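PDB 3VWO: peptidoglycan hydrolase FlgJ from Sphingomonas sp. A1, which probably cleaves glycosidic bonds of peptidoglycan as a flagellum-specific muramidase, opening the cell wall so that the flagellar rod can be assembled in the periplasm. Local coordinates for residues Gln11-Ala15 with Tyr91-Gln96. Numbering follows the deposited sequence.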
loop_
_atom_site.group_PDB
_atom_site.type_symbol
_atom_site.label_atom_id
_atom_site.label_comp_id
_atom_site.label_asym_id
_atom_site.label_seq_id
_atom_site.Cartn_x
_atom_site.Cartn_y
_atom_site.Cartn_z
ATOM N N GLN A 11 -2.262 -6.415 -11.411
ATOM C CA GLN A 11 -3.227 -6.390 -10.311
ATOM C C GLN A 11 -3.502 -4.970 -9.826
ATOM O O GLN A 11 -4.590 -4.669 -9.329
ATOM C CB GLN A 11 -2.737 -7.263 -9.154
ATOM C CG GLN A 11 -2.672 -8.752 -9.477
ATOM C CD GLN A 11 -1.480 -9.126 -10.339
ATOM O OE1 GLN A 11 -0.547 -8.341 -10.504
ATOM N NE2 GLN A 11 -1.510 -10.332 -10.898
ATOM N N ALA A 12 -2.520 -4.092 -9.975
ATOM C CA ALA A 12 -2.708 -2.701 -9.599
ATOM C C ALA A 12 -3.727 -2.064 -10.539
ATOM O O ALA A 12 -4.571 -1.273 -10.118
ATOM C CB ALA A 12 -1.396 -1.956 -9.655
ATOM N N ALA A 13 -3.653 -2.438 -11.812
ATOM C CA ALA A 13 -4.553 -1.900 -12.837
ATOM C C ALA A 13 -6.043 -2.080 -12.514
ATOM O O ALA A 13 -6.828 -1.131 -12.619
ATOM C CB ALA A 13 -4.220 -2.510 -14.202
ATOM N N LYS A 14 -6.427 -3.292 -12.128
ATOM C CA LYS A 14 -7.819 -3.596 -11.797
ATOM C C LYS A 14 -8.335 -2.776 -10.616
ATOM O O LYS A 14 -9.426 -2.201 -10.674
ATOM C CB LYS A 14 -7.988 -5.084 -11.476
ATOM C CG LYS A 14 -7.184 -6.028 -12.352
ATOM C CD LYS A 14 -7.604 -7.477 -12.116
ATOM C CE LYS A 14 -7.401 -7.897 -10.666
ATOM N NZ LYS A 14 -5.980 -8.252 -10.352
ATOM N N ALA A 15 -7.557 -2.734 -9.536
ATOM C CA ALA A 15 -7.958 -1.980 -8.349
ATOM C C ALA A 15 -7.924 -0.482 -8.625
ATOM O O ALA A 15 -8.740 0.284 -8.101
ATOM C CB ALA A 15 -7.050 -2.320 -7.172
ATOM N N TYR A 91 -1.429 -11.414 -4.986
ATOM C CA TYR A 91 -1.383 -9.958 -5.125
ATOM C C TYR A 91 -2.739 -9.401 -5.557
ATOM O O TYR A 91 -3.140 -8.326 -5.108
ATOM C CB TYR A 91 -0.283 -9.529 -6.104
ATOM C CG TYR A 91 1.113 -9.710 -5.553
ATOM C CD1 TYR A 91 1.423 -9.323 -4.256
ATOM C CD2 TYR A 91 2.114 -10.294 -6.320
ATOM C CE1 TYR A 91 2.698 -9.497 -3.741
ATOM C CE2 TYR A 91 3.393 -10.475 -5.811
ATOM C CZ TYR A 91 3.678 -10.073 -4.521
ATOM O OH TYR A 91 4.946 -10.245 -4.006
ATOM N N GLU A 92 -3.448 -10.137 -6.412
ATOM C CA GLU A 92 -4.784 -9.723 -6.847
ATOM C C GLU A 92 -5.718 -9.512 -5.663
ATOM O O GLU A 92 -6.380 -8.480 -5.553
ATOM C CB GLU A 92 -5.397 -10.746 -7.805
ATOM C CG GLU A 92 -6.853 -10.458 -8.159
ATOM C CD GLU A 92 -7.437 -11.465 -9.138
ATOM O OE1 GLU A 92 -7.663 -11.096 -10.310
ATOM O OE2 GLU A 92 -7.679 -12.623 -8.733
ATOM N N GLN A 93 -5.756 -10.496 -4.773
ATOM C CA GLN A 93 -6.595 -10.421 -3.588
ATOM C C GLN A 93 -6.189 -9.241 -2.701
ATOM O O GLN A 93 -7.047 -8.562 -2.131
ATOM C CB GLN A 93 -6.510 -11.738 -2.814
ATOM C CG GLN A 93 -7.578 -11.907 -1.764
ATOM C CD GLN A 93 -7.655 -13.328 -1.254
ATOM O OE1 GLN A 93 -6.797 -13.772 -0.492
ATOM N NE2 GLN A 93 -8.681 -14.056 -1.682
ATOM N N ALA A 94 -4.881 -9.003 -2.589
ATOM C CA ALA A 94 -4.362 -7.888 -1.800
ATOM C C ALA A 94 -4.821 -6.535 -2.362
ATOM O O ALA A 94 -5.309 -5.666 -1.629
ATOM C CB ALA A 94 -2.851 -7.939 -1.765
ATOM N N PHE A 95 -4.653 -6.358 -3.664
ATOM C CA PHE A 95 -5.069 -5.108 -4.308
ATOM C C PHE A 95 -6.581 -4.885 -4.221
ATOM O O PHE A 95 -7.029 -3.765 -3.981
ATOM C CB PHE A 95 -4.598 -5.054 -5.767
ATOM C CG PHE A 95 -3.163 -4.620 -5.926
ATOM C CD1 PHE A 95 -2.829 -3.279 -5.926
ATOM C CD2 PHE A 95 -2.151 -5.558 -6.077
ATOM C CE1 PHE A 95 -1.515 -2.872 -6.075
ATOM C CE2 PHE A 95 -0.833 -5.160 -6.225
ATOM C CZ PHE A 95 -0.516 -3.814 -6.224
ATOM N N GLN A 96 -7.361 -5.947 -4.403
ATOM C CA GLN A 96 -8.816 -5.853 -4.292
ATOM C C GLN A 96 -9.248 -5.484 -2.877
ATOM O O GLN A 96 -10.207 -4.733 -2.689
ATOM C CB GLN A 96 -9.481 -7.166 -4.706
ATOM C CG GLN A 96 -9.307 -7.527 -6.172
ATOM C CD GLN A 96 -10.401 -6.961 -7.054
ATOM O OE1 GLN A 96 -11.070 -5.988 -6.695
ATOM N NE2 GLN A 96 -10.597 -7.575 -8.215
#
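In the helical part of the C-terminal glycoside hydrolase family 73 domain, helix 2-19 packs against the first turns of helix 91-104 through Gln11, Ala12 and Ala15 on one side and Phe95 on the other. The two axes run in nearly the same direction, 27° apart, and come within 8.7 Å of each other. Phe95 turns its CG beside the backbone N (chi1 -82°), which brings the ring against helix 2-19, one face covered toward its rim by Gln11 C and Ala12 CA. Ala12 CB touches the far part of the ring, 3.7 Å from Phe95 CE1, and Gln11 CB meets the other flank, 3.6 Å from Phe95 CD2. One turn further along, Ala15 CB rests 3.9 Å from Phe95 CB. Leu26 of helix 23-34 and the ring of Phe53, set almost perpendicular, also border this phenylalanine. Replacing Phe95 by an alanine is likely to open a gap against Gln11 and Ala12 and to remove one aromatic partner of Phe53.

Gln11 CG adds an aliphatic contact on the backbone of helix 91-104, 3.5 Å from Glu92 N. Toward the outer side the packing becomes polar. Lys14, bent at its last two torsions, lays its end across the extended Glu92 side chain at about a right angle. Glu92 OE1 is 3.3 Å from Lys14 NZ in a salt bridge and 3.2 Å from Lys14 CE, so the lysine end lies broadside to the oxygen in a charge contact without a hydrogen bond. The result is a near-parallel helix pair, packed through alanines and one phenylalanine, in the lysozyme-clan domain of FlgJ.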